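Local structure of alcohol dehydrogenase (Thermus thermophilus, 2EIH) at residues K234-V239 with T255-I261; G250-A254 with H278-L284; V85-P89 with P148-L152; V30-A36 with S66-V72; M1-V5 with L319-A323. The protein probably works as a zinc-containing, nicotinamide-dependent alcohol dehydrogenase of the medium-chain family, and binds a zinc ion through four cysteines. All coordinates share one frame. Residue numbers count along the deposited sequence, not the author numbering.

Contact 1 (K234-V239 with T255-I261); sequences KGADKV and TANGGRI
K234-V239 pairs in parallel with T255-I261, at CA-CA distances of 4.9 Å for A236-T255 and for K238-R260 and 4.5 Å for V239-I261. K234 O lies 3.0 Å from A256 CB, and a water bridges K234 O to N257 N, 2.8 Å from each. K234 NZ makes a weak 3.2 Å salt bridge to D237 OD2; K234 NZ also pairs with the D169 carboxylate, and D237 OD2 accepts D169 N. G235 (phi/psi 105/172) leaves space for A256 N, which would lie 2.9 Å from an ideal CB on G235. A236 O accepts A256 N at 2.8 Å. The chain then turns at D237 (-79/-45), as the partner does through a type II turn, A256-G259, with G258 at positive phi. D237 O takes R260 N at 3.0 Å. K238 (-124/140) shares a face with R260, CE 4.0 Å from R260 CD; the like charges stay close, K238 NZ 4.3 Å from R260 NH1, but K238 NZ salt-bridges D168 and R260 NH2 bonds the K161 carbonyl. V239 N donates to R260 O at 2.8 Å, while V239 CB packs 4.1 Å from I261 CG1. Helix 248-254 links the strands, a beta-alpha-beta crossover in the six-stranded parallel sheet of a Rossmann fold.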
# COMPACT_ATOMS: atom_id res chain seq x y z
N LYS A 234 24.94 -7.25 6.39
CA LYS A 234 24.08 -6.58 5.42
C LYS A 234 23.78 -5.12 5.76
O LYS A 234 23.64 -4.30 4.85
CB LYS A 234 22.75 -7.34 5.25
CG LYS A 234 21.65 -6.89 6.19
CD LYS A 234 20.34 -7.60 5.89
CE LYS A 234 19.18 -7.02 6.70
NZ LYS A 234 19.42 -7.05 8.17
N GLY A 235 23.68 -4.79 7.04
CA GLY A 235 23.38 -3.43 7.45
C GLY A 235 21.94 -3.29 7.92
O GLY A 235 21.16 -4.23 7.80
N ALA A 236 21.58 -2.13 8.46
CA ALA A 236 20.21 -1.94 8.94
C ALA A 236 19.22 -1.73 7.80
O ALA A 236 19.53 -1.06 6.81
CB ALA A 236 20.15 -0.76 9.91
N ASP A 237 18.03 -2.30 7.94
CA ASP A 237 17.00 -2.19 6.92
C ASP A 237 16.29 -0.85 7.01
O ASP A 237 16.04 -0.20 5.99
CB ASP A 237 15.97 -3.29 7.09
CG ASP A 237 16.56 -4.66 6.93
OD1 ASP A 237 16.93 -5.01 5.80
OD2 ASP A 237 16.67 -5.37 7.95
N LYS A 238 15.95 -0.45 8.23
CA LYS A 238 15.25 0.81 8.49
C LYS A 238 16.05 1.64 9.48
O LYS A 238 16.58 1.11 10.44
CB LYS A 238 13.86 0.56 9.07
CG LYS A 238 12.77 0.32 8.05
CD LYS A 238 13.06 -0.88 7.17
CE LYS A 238 11.98 -1.06 6.11
NZ LYS A 238 10.78 -1.79 6.60
N VAL A 239 16.10 2.95 9.25
CA VAL A 239 16.85 3.84 10.14
C VAL A 239 16.06 5.07 10.59
O VAL A 239 15.48 5.79 9.78
CB VAL A 239 18.14 4.32 9.47
CG1 VAL A 239 18.91 5.23 10.43
CG2 VAL A 239 18.99 3.13 9.08
N THR A 255 23.48 1.73 6.50
CA THR A 255 22.21 1.32 5.91
C THR A 255 22.39 0.22 4.87
O THR A 255 23.22 0.32 3.98
CB THR A 255 21.51 2.53 5.28
OG1 THR A 255 21.42 3.58 6.25
CG2 THR A 255 20.12 2.16 4.81
N ALA A 256 21.59 -0.84 5.00
CA ALA A 256 21.66 -1.95 4.07
C ALA A 256 21.11 -1.51 2.72
O ALA A 256 20.52 -0.44 2.60
CB ALA A 256 20.87 -3.13 4.60
N ASN A 257 21.30 -2.35 1.71
CA ASN A 257 20.81 -2.04 0.38
C ASN A 257 19.28 -1.93 0.39
O ASN A 257 18.59 -2.67 1.11
CB ASN A 257 21.27 -3.12 -0.60
CG ASN A 257 22.79 -3.14 -0.78
OD1 ASN A 257 23.34 -4.10 -1.31
ND2 ASN A 257 23.46 -2.09 -0.33
N GLY A 258 18.76 -1.00 -0.40
CA GLY A 258 17.32 -0.81 -0.48
C GLY A 258 16.71 -0.40 0.84
O GLY A 258 15.51 -0.51 1.04
N GLY A 259 17.56 0.09 1.73
CA GLY A 259 17.11 0.51 3.04
C GLY A 259 16.41 1.86 3.04
O GLY A 259 16.51 2.64 2.09
N ARG A 260 15.69 2.12 4.12
CA ARG A 260 14.97 3.35 4.26
C ARG A 260 15.47 4.10 5.49
O ARG A 260 15.74 3.51 6.53
CB ARG A 260 13.47 3.05 4.33
CG ARG A 260 12.98 2.49 3.01
CD ARG A 260 11.83 1.54 3.11
NE ARG A 260 10.56 2.18 3.39
CZ ARG A 260 9.39 1.54 3.35
NH1 ARG A 260 9.35 0.25 3.05
NH2 ARG A 260 8.26 2.18 3.63
N ILE A 261 15.61 5.41 5.33
CA ILE A 261 16.08 6.28 6.40
C ILE A 261 15.05 7.38 6.62
O ILE A 261 14.74 8.13 5.70
CB ILE A 261 17.44 6.90 6.01
CG1 ILE A 261 18.44 5.78 5.66
CG2 ILE A 261 17.98 7.76 7.15
CD1 ILE A 261 19.68 6.26 4.92
O HOH W 1 22.94 -4.61 2.20

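Contact 2 (G250-A254 with H278-L284); sequences GVIKA and HVFYRQL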
# COMPACT_ATOMS: atom_id res chain seq x y z
N GLY A 250 27.78 8.32 8.20
CA GLY A 250 27.93 7.05 8.89
C GLY A 250 26.66 6.23 8.81
O GLY A 250 26.71 5.00 8.71
N VAL A 251 25.52 6.92 8.85
CA VAL A 251 24.23 6.26 8.76
C VAL A 251 24.10 5.62 7.39
O VAL A 251 23.80 4.43 7.28
CB VAL A 251 23.08 7.27 8.93
CG1 VAL A 251 21.75 6.56 8.77
CG2 VAL A 251 23.17 7.92 10.30
N ILE A 252 24.33 6.41 6.35
CA ILE A 252 24.25 5.92 4.98
C ILE A 252 25.14 4.70 4.79
O ILE A 252 24.80 3.78 4.04
CB ILE A 252 24.69 7.00 3.99
CG1 ILE A 252 23.67 8.13 4.00
CG2 ILE A 252 24.82 6.40 2.60
CD1 ILE A 252 23.97 9.22 3.00
N LYS A 253 26.26 4.70 5.50
CA LYS A 253 27.21 3.61 5.43
C LYS A 253 26.64 2.38 6.16
O LYS A 253 26.84 1.23 5.74
CB LYS A 253 28.53 4.04 6.08
CG LYS A 253 29.79 3.51 5.39
CD LYS A 253 30.16 4.32 4.14
CE LYS A 253 30.70 5.70 4.50
NZ LYS A 253 31.96 5.62 5.31
N ALA A 254 25.91 2.64 7.24
CA ALA A 254 25.33 1.58 8.05
C ALA A 254 24.01 1.05 7.50
O ALA A 254 23.50 0.03 7.97
CB ALA A 254 25.12 2.08 9.47
N HIS A 278 25.55 6.72 -3.61
CA HIS A 278 25.64 5.63 -2.66
C HIS A 278 24.21 5.33 -2.25
O HIS A 278 23.86 4.19 -1.95
CB HIS A 278 26.47 6.07 -1.45
CG HIS A 278 26.90 4.93 -0.58
ND1 HIS A 278 27.61 5.12 0.59
CD2 HIS A 278 26.72 3.59 -0.69
CE1 HIS A 278 27.85 3.95 1.15
NE2 HIS A 278 27.32 3.01 0.40
N VAL A 279 23.39 6.36 -2.27
CA VAL A 279 21.99 6.24 -1.91
C VAL A 279 21.18 5.86 -3.14
O VAL A 279 20.06 5.37 -3.04
CB VAL A 279 21.45 7.56 -1.35
CG1 VAL A 279 20.00 7.40 -0.94
CG2 VAL A 279 22.30 8.00 -0.18
N PHE A 280 21.76 6.09 -4.31
CA PHE A 280 21.07 5.78 -5.56
C PHE A 280 21.45 4.39 -6.04
O PHE A 280 20.58 3.55 -6.28
CB PHE A 280 21.43 6.82 -6.61
CG PHE A 280 21.47 8.23 -6.08
CD1 PHE A 280 20.52 8.67 -5.15
CD2 PHE A 280 22.44 9.13 -6.53
CE1 PHE A 280 20.55 9.98 -4.67
CE2 PHE A 280 22.48 10.44 -6.05
CZ PHE A 280 21.53 10.87 -5.12
N TYR A 281 22.75 4.14 -6.17
CA TYR A 281 23.23 2.85 -6.61
C TYR A 281 22.65 1.74 -5.75
O TYR A 281 22.22 0.70 -6.26
CB TYR A 281 24.76 2.79 -6.54
CG TYR A 281 25.33 1.44 -6.92
CD1 TYR A 281 25.32 0.99 -8.24
CD2 TYR A 281 25.88 0.60 -5.94
CE1 TYR A 281 25.83 -0.26 -8.58
CE2 TYR A 281 26.39 -0.65 -6.27
CZ TYR A 281 26.36 -1.08 -7.59
OH TYR A 281 26.87 -2.31 -7.93
N ARG A 282 22.62 1.95 -4.44
CA ARG A 282 22.09 0.94 -3.53
C ARG A 282 20.59 1.09 -3.29
O ARG A 282 20.04 0.45 -2.40
CB ARG A 282 22.86 0.94 -2.21
CG ARG A 282 24.36 0.66 -2.36
CD ARG A 282 25.00 0.26 -1.04
NE ARG A 282 24.58 1.15 0.04
CZ ARG A 282 25.03 1.08 1.29
NH1 ARG A 282 25.92 0.16 1.64
NH2 ARG A 282 24.58 1.94 2.20
N GLN A 283 19.95 1.94 -4.08
CA GLN A 283 18.51 2.15 -3.98
C GLN A 283 18.00 2.51 -2.58
O GLN A 283 16.97 2.01 -2.14
CB GLN A 283 17.77 0.92 -4.50
CG GLN A 283 18.20 0.49 -5.88
CD GLN A 283 17.25 -0.51 -6.51
OE1 GLN A 283 16.10 -0.19 -6.81
NE2 GLN A 283 17.73 -1.73 -6.71
N LEU A 284 18.72 3.38 -1.89
CA LEU A 284 18.32 3.80 -0.57
C LEU A 284 17.21 4.84 -0.69
O LEU A 284 17.00 5.42 -1.76
CB LEU A 284 19.51 4.38 0.18
CG LEU A 284 20.43 3.38 0.89
CD1 LEU A 284 20.65 2.12 0.08
CD2 LEU A 284 21.75 4.07 1.18
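On the edge of the Rossmann-type nucleotide-binding domain, the last turn of helix 248-254 packs against a short, weakly bonded helix, 278-281, and the turn that follows it. I252 is the hub, with 86 Å² covered. Its CG2 lies 3.7 Å from H278 ND1 and 4.1 Å from L284 CD2, and its CD1 reaches V279 CG2 at 3.8 Å, so one branched side chain fills the space between the imidazole and two apolar residues. K253 points its CA-CB bond away, yet its aliphatic chain folds back to put CD 3.8 Å from H278 CE1, at the edge of the ring. R282 points its CA-CB bond toward the helix; its NH2 stands 2.6 Å from I252 O, with that carbonyl near the guanidinium plane.

The short helix closes in a Schellman motif. Q283, at positive phi (53/43), is the C-prime residue; L284 N bonds V279 O at 2.7 Å and Q283 N bonds F280 O at 2.8 Å. This reversal brings L284 round toward I252 and leads into strand 285-288, one of the two outermost strands of the parallel sheet within this chain. A second subunit meets the same turn, where F280 packs on I263 of that subunit and L284 forms backbone hydrogen bonds to it. Across helix 248-254, V251 touches V239 of the central sheet.

Contact 3 (V85-P89 with P148-L152); sequences VVINP and PLTFL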
# COMPACT_ATOMS: atom_id res chain seq x y z
N VAL A 85 -6.84 14.95 30.71
CA VAL A 85 -6.53 14.92 29.28
C VAL A 85 -5.09 15.32 28.91
O VAL A 85 -4.36 15.92 29.71
CB VAL A 85 -7.47 15.88 28.50
CG1 VAL A 85 -8.92 15.45 28.68
CG2 VAL A 85 -7.30 17.32 29.00
N VAL A 86 -4.70 14.98 27.69
CA VAL A 86 -3.40 15.33 27.15
C VAL A 86 -3.78 16.09 25.88
O VAL A 86 -4.88 15.94 25.36
CB VAL A 86 -2.55 14.10 26.77
CG1 VAL A 86 -2.33 13.24 28.00
CG2 VAL A 86 -3.24 13.30 25.69
N ILE A 87 -2.86 16.91 25.39
CA ILE A 87 -3.07 17.73 24.21
C ILE A 87 -2.49 17.09 22.96
O ILE A 87 -1.42 16.49 23.01
CB ILE A 87 -2.41 19.10 24.45
CG1 ILE A 87 -3.19 19.86 25.53
CG2 ILE A 87 -2.26 19.85 23.14
CD1 ILE A 87 -2.46 21.06 26.08
N ASN A 88 -3.21 17.21 21.85
CA ASN A 88 -2.80 16.70 20.53
C ASN A 88 -2.32 18.02 19.91
O ASN A 88 -3.13 18.82 19.45
CB ASN A 88 -4.03 16.19 19.78
CG ASN A 88 -3.70 15.07 18.80
OD1 ASN A 88 -2.79 15.20 17.98
ND2 ASN A 88 -4.47 14.00 18.86
N PRO A 89 -1.00 18.27 19.89
CA PRO A 89 -0.40 19.49 19.36
C PRO A 89 -0.65 19.91 17.91
O PRO A 89 -0.27 21.01 17.51
CB PRO A 89 1.08 19.30 19.67
CG PRO A 89 1.25 17.83 19.49
CD PRO A 89 0.02 17.23 20.11
N PRO A 148 2.60 12.89 23.50
CA PRO A 148 2.17 13.44 22.21
C PRO A 148 3.21 13.76 21.13
O PRO A 148 3.44 12.95 20.22
CB PRO A 148 1.33 14.63 22.62
CG PRO A 148 0.73 14.18 23.90
CD PRO A 148 1.94 13.61 24.60
N LEU A 149 3.80 14.95 21.20
CA LEU A 149 4.77 15.39 20.20
C LEU A 149 5.79 14.33 19.76
O LEU A 149 5.85 14.00 18.57
CB LEU A 149 5.50 16.65 20.71
CG LEU A 149 6.24 17.67 19.82
CD1 LEU A 149 7.24 16.95 18.92
CD2 LEU A 149 5.27 18.49 19.00
N THR A 150 6.58 13.77 20.67
CA THR A 150 7.56 12.78 20.24
C THR A 150 6.97 11.46 19.78
O THR A 150 7.41 10.90 18.79
CB THR A 150 8.65 12.48 21.32
OG1 THR A 150 8.03 12.25 22.59
CG2 THR A 150 9.65 13.61 21.41
N PHE A 151 5.97 10.95 20.49
CA PHE A 151 5.39 9.70 20.04
C PHE A 151 4.75 9.80 18.65
O PHE A 151 4.87 8.87 17.85
CB PHE A 151 4.42 9.12 21.07
CG PHE A 151 5.12 8.35 22.14
CD1 PHE A 151 5.69 9.00 23.22
CD2 PHE A 151 5.36 6.98 21.98
CE1 PHE A 151 6.50 8.32 24.12
CE2 PHE A 151 6.16 6.28 22.88
CZ PHE A 151 6.73 6.97 23.96
N LEU A 152 4.12 10.92 18.34
CA LEU A 152 3.51 11.07 17.03
C LEU A 152 4.56 11.14 15.93
O LEU A 152 4.38 10.57 14.86
CB LEU A 152 2.65 12.32 16.98
CG LEU A 152 1.33 12.20 17.75
CD1 LEU A 152 0.80 13.58 18.08
CD2 LEU A 152 0.33 11.42 16.91
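A break in strand 84-91 meets the N-terminal end of helix 148-161. V85-I87 are extended, with phi/psi from -146/164 to -98/140, and the strand is interrupted at N88 and P89, where P89 (-58/-6) departs from the extended conformation. In P148-L152, L152 N is bonded to P148 O at 2.8 Å. The nearest backbones are N88-P148, 6.2 Å between CA atoms, and P89-L149, 6.7 Å. No hydrogen bond crosses between the segments, so van der Waals packing joins them.

Two prolines form the middle of the contact. The P148 ring lies over the strand, its CG 3.3 Å from I87 O and 4.4 Å from V86 CB, while its CB touches P89 CD at 3.8 Å. P89 in turn spreads along the helix, CG 4.1 Å from L149 CD2 and CD 4.2 Å from L152 CD1; these two leucines lie three positions apart, close to one helical turn. N88 starts with its CA-CB bond pointing away, but OD1 comes within 3.9 Å of L152 CD1, and ND2 is bonded to the carbonyl of K294.

This buried joint sets a strand of the GroES-like domain on helix 148-161, probably at the junction of the two domains of the medium-chain fold. L149 N is held by D64, where strand 64-72 begins. Helix 297-306 covers another part, with L301 on V86 and I300 on L152, while I87 packs on V125 and L127 of strand 124-128.

Contact 4 (V30-A36 with S66-V72); sequences VRVRLKA and SGVVDAV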
# COMPACT_ATOMS: atom_id res chain seq x y z
N VAL A 30 -12.43 24.20 24.23
CA VAL A 30 -12.35 23.85 25.64
C VAL A 30 -11.09 24.44 26.26
O VAL A 30 -10.05 24.50 25.62
CB VAL A 30 -12.41 22.30 25.82
CG1 VAL A 30 -11.42 21.64 24.89
CG2 VAL A 30 -12.15 21.93 27.27
N ARG A 31 -11.21 24.89 27.51
CA ARG A 31 -10.08 25.45 28.23
C ARG A 31 -9.56 24.39 29.18
O ARG A 31 -10.31 23.83 29.97
CB ARG A 31 -10.48 26.69 29.03
CG ARG A 31 -9.36 27.28 29.89
CD ARG A 31 -9.75 28.61 30.49
NE ARG A 31 -10.71 28.49 31.58
CZ ARG A 31 -11.74 29.31 31.75
NH1 ARG A 31 -11.95 30.31 30.90
NH2 ARG A 31 -12.56 29.15 32.78
N VAL A 32 -8.26 24.13 29.09
CA VAL A 32 -7.66 23.12 29.94
C VAL A 32 -6.82 23.76 31.04
O VAL A 32 -6.09 24.72 30.79
CB VAL A 32 -6.77 22.19 29.09
CG1 VAL A 32 -6.08 21.18 29.99
CG2 VAL A 32 -7.62 21.49 28.04
N ARG A 33 -6.94 23.25 32.25
CA ARG A 33 -6.12 23.75 33.34
C ARG A 33 -4.93 22.80 33.29
O ARG A 33 -5.06 21.61 33.58
CB ARG A 33 -6.86 23.62 34.66
CG ARG A 33 -6.20 24.36 35.81
CD ARG A 33 -7.14 24.39 37.00
NE ARG A 33 -7.31 23.07 37.62
CZ ARG A 33 -6.36 22.49 38.35
NH1 ARG A 33 -5.20 23.10 38.55
NH2 ARG A 33 -6.58 21.30 38.89
N LEU A 34 -3.78 23.33 32.88
CA LEU A 34 -2.55 22.54 32.73
C LEU A 34 -1.89 22.08 34.03
O LEU A 34 -1.95 22.76 35.05
CB LEU A 34 -1.54 23.34 31.90
CG LEU A 34 -1.96 23.58 30.45
CD1 LEU A 34 -1.24 24.77 29.85
CD2 LEU A 34 -1.71 22.32 29.64
N LYS A 35 -1.26 20.92 33.97
CA LYS A 35 -0.57 20.34 35.11
C LYS A 35 0.92 20.20 34.77
O LYS A 35 1.79 20.35 35.63
CB LYS A 35 -1.15 18.95 35.44
CG LYS A 35 -2.50 18.95 36.19
CD LYS A 35 -2.43 19.79 37.46
CE LYS A 35 -3.63 19.59 38.40
NZ LYS A 35 -3.49 18.40 39.31
N ALA A 36 1.19 19.93 33.51
CA ALA A 36 2.54 19.77 33.05
C ALA A 36 2.65 20.17 31.59
O ALA A 36 1.74 19.94 30.79
CB ALA A 36 2.98 18.31 33.23
N SER A 66 -0.52 18.45 29.49
CA SER A 66 -1.53 17.58 30.04
C SER A 66 -2.19 18.36 31.15
O SER A 66 -1.61 19.29 31.68
CB SER A 66 -0.91 16.28 30.59
OG SER A 66 -0.01 16.54 31.63
N GLY A 67 -3.41 17.99 31.48
CA GLY A 67 -4.09 18.70 32.53
C GLY A 67 -5.50 18.18 32.73
O GLY A 67 -5.83 17.06 32.35
N VAL A 68 -6.32 19.04 33.33
CA VAL A 68 -7.70 18.72 33.64
C VAL A 68 -8.62 19.71 32.95
O VAL A 68 -8.30 20.90 32.88
CB VAL A 68 -7.94 18.79 35.16
CG1 VAL A 68 -9.35 18.36 35.48
CG2 VAL A 68 -6.92 17.92 35.89
N VAL A 69 -9.75 19.24 32.45
CA VAL A 69 -10.71 20.13 31.79
C VAL A 69 -11.20 21.17 32.79
O VAL A 69 -11.68 20.83 33.87
CB VAL A 69 -11.94 19.38 31.26
CG1 VAL A 69 -12.95 20.38 30.71
CG2 VAL A 69 -11.54 18.38 30.19
N ASP A 70 -11.09 22.45 32.42
CA ASP A 70 -11.54 23.51 33.31
C ASP A 70 -12.94 23.97 32.94
O ASP A 70 -13.84 23.97 33.77
CB ASP A 70 -10.60 24.71 33.25
CG ASP A 70 -10.97 25.78 34.25
OD1 ASP A 70 -10.87 25.52 35.47
OD2 ASP A 70 -11.36 26.88 33.81
N ALA A 71 -13.11 24.35 31.69
CA ALA A 71 -14.39 24.81 31.21
C ALA A 71 -14.49 24.49 29.74
O ALA A 71 -13.47 24.38 29.06
CB ALA A 71 -14.52 26.32 31.43
N VAL A 72 -15.71 24.33 29.24
CA VAL A 72 -15.90 24.01 27.83
C VAL A 72 -16.84 25.00 27.19
O VAL A 72 -17.74 25.53 27.84
CB VAL A 72 -16.48 22.60 27.65
CG1 VAL A 72 -15.51 21.56 28.21
CG2 VAL A 72 -17.82 22.49 28.36
O HOH W 2 -9.95 22.86 37.40
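R31 and S66, with 80 and 79 Å² covered, and D70, with 70 Å², are the three most covered residues of this antiparallel pairing of strands 30-34 and 66-72, whose axes come within 4.4 Å and run at 141°. Each of the first two faces a classic beta bulge. Opposite R31 stand D70 and A71: R31 N bonds A71 O at 2.8 Å, and R31 O receives D70 N at 2.9 Å and, weakly, A71 N at 3.3 Å. The extra residue turns the D70 side chain toward the partner strand, where OD2 accepts both NE and NH2 of R31 at 2.8 Å each in a salt bridge, while A71 CB covers one face of the guanidinium at 3.7 Å from NH2. NH1 of R31 has a further salt bridge to E24. A water accepts from R33 NE at 2.7 Å and links it weakly to D70 OD1.

Opposite S66 stand K35 and A36. S66 O takes K35 N at 2.8 Å and, weakly, A36 N at 3.4 Å; S66 N returns a bond to A36 O at 3.0 Å, and its OG is bonded to the carbonyl of F141. Between the bulges, R33 pairs with V68, N to O at 2.8 Å and O to N at 2.9 Å. G67 fits beside L34 because a CB there would clash with R33 O. The pair is part of the mixed sheet of the GroES-like domain, consistent with the medium-chain alcohol dehydrogenase fold.

Contact 5 (M1-V5 with L319-A323); sequences MRAVV and LEAAA
V4 overlaps L319 and A322: with chi1 at 166° (t), its CG2 sits 3.3 Å from both L319 CD1 and L319 O, and its CG1 packs 3.9 Å from A322 CB. V4 has 67 Å² covered and L319 55 Å², so this pair forms most of the apolar seam. R2-V5 are extended strand, V4 at phi/psi -104/107 and A3 at -165/154, which points R2 and V4 toward the partner segment and A3 away from it.

L319-E320 form a brief 3-10 segment (L319 -48/-43, E320 -66/-2), A321 (-113/27) takes the N-cap position, and A322-A323 begin the helix, with A322 N bonded to L319 O at 3.2 Å. The nearest CA atoms, of V4 and E320, are 6.7 Å apart, and no hydrogen bond crosses. L319 is t at chi1, with chi2 at -87°, bringing CD1 against the strand, 4.3 Å from A3 C. On the solvent-exposed side R2 extends with chi1 -80° and chi3 79°, setting NH2 3.8 Å from E320 CB at the edge of the guanidinium; R2 NH2 to E320 OE1, at 3.9 Å, is a long salt bridge.

Strand 2-6 is flanked in its own antiparallel sheet by strands 15-19 and 59-60, with V17 touching both R2 and E320. L319 and A322 also rest on L340 of strand 337-341, so the N-terminal strand packs on the 3-10 turn and the start of helix 322-330, close to the C-terminal strand.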
# COMPACT_ATOMS: atom_id res chain seq x y z
N MET A 1 -3.47 35.06 34.96
CA MET A 1 -2.95 33.68 35.23
C MET A 1 -1.43 33.67 35.12
O MET A 1 -0.84 34.58 34.53
CB MET A 1 -3.52 32.69 34.22
CG MET A 1 -2.98 32.85 32.78
SD MET A 1 -3.58 31.55 31.63
CE MET A 1 -2.81 32.02 30.06
N ARG A 2 -0.79 32.66 35.70
CA ARG A 2 0.65 32.59 35.59
C ARG A 2 0.99 32.03 34.21
O ARG A 2 0.26 31.18 33.67
CB ARG A 2 1.26 31.69 36.67
CG ARG A 2 1.41 32.34 38.04
CD ARG A 2 2.05 31.38 39.03
NE ARG A 2 3.51 31.26 38.91
CZ ARG A 2 4.37 32.22 39.26
NH1 ARG A 2 3.93 33.38 39.74
NH2 ARG A 2 5.68 32.00 39.14
N ALA A 3 2.07 32.53 33.63
CA ALA A 3 2.52 32.09 32.33
C ALA A 3 3.95 32.56 32.12
O ALA A 3 4.40 33.53 32.73
CB ALA A 3 1.63 32.65 31.24
N VAL A 4 4.66 31.83 31.28
CA VAL A 4 6.02 32.19 30.93
C VAL A 4 5.89 32.77 29.54
O VAL A 4 5.64 32.05 28.58
CB VAL A 4 6.94 30.97 30.89
CG1 VAL A 4 8.24 31.34 30.19
CG2 VAL A 4 7.21 30.49 32.30
N VAL A 5 6.04 34.08 29.46
CA VAL A 5 5.94 34.78 28.19
C VAL A 5 7.32 34.96 27.58
O VAL A 5 8.34 34.78 28.25
CB VAL A 5 5.29 36.17 28.36
CG1 VAL A 5 3.80 36.02 28.64
CG2 VAL A 5 5.96 36.93 29.50
N LEU A 319 7.28 25.56 36.53
CA LEU A 319 6.97 26.41 35.39
C LEU A 319 7.84 27.67 35.29
O LEU A 319 8.29 28.03 34.20
CB LEU A 319 5.49 26.81 35.40
CG LEU A 319 4.89 27.63 34.24
CD1 LEU A 319 5.08 29.10 34.48
CD2 LEU A 319 5.52 27.19 32.93
N GLU A 320 8.06 28.33 36.42
CA GLU A 320 8.85 29.55 36.46
C GLU A 320 10.31 29.35 36.11
O GLU A 320 11.07 30.30 36.07
CB GLU A 320 8.74 30.20 37.85
CG GLU A 320 9.08 29.27 39.01
CD GLU A 320 7.84 28.62 39.62
OE1 GLU A 320 6.89 28.32 38.86
OE2 GLU A 320 7.83 28.41 40.84
N ALA A 321 10.70 28.11 35.85
CA ALA A 321 12.09 27.82 35.51
C ALA A 321 12.25 27.36 34.07
O ALA A 321 13.19 26.63 33.75
CB ALA A 321 12.64 26.78 36.47
N ALA A 322 11.34 27.79 33.19
CA ALA A 322 11.39 27.41 31.78
C ALA A 322 12.76 27.72 31.16
O ALA A 322 13.24 26.98 30.31
CB ALA A 322 10.29 28.13 31.01
N ALA A 323 13.37 28.82 31.59
CA ALA A 323 14.67 29.24 31.07
C ALA A 323 15.70 28.15 31.31
O ALA A 323 16.38 27.70 30.38
CB ALA A 323 15.12 30.52 31.75

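Contacts 1 and 2 adjoin, their centres 8 Å apart: A236 N meets A254 O at 2.9 Å and G258 N meets R282 O at 2.8 Å, both probable hydrogen bonds, within the Rossmann-type domain. Contacts 3 and 4 adjoin in the sheet of the GroES-like domain, centres 14 Å apart, where V85 N probably bonds G67 O at 2.9 Å and I87 CD1 touches L34 CD2 at 3.9 Å. Contact 5, about 17 Å between centres from contact 4, brings the N-terminus against a segment near the C-terminus. Contacts 1 and 4 are about 43 Å apart, centre to centre. Contact 3 comes nearest the zinc, the N88 side chain about 14 Å from the ion.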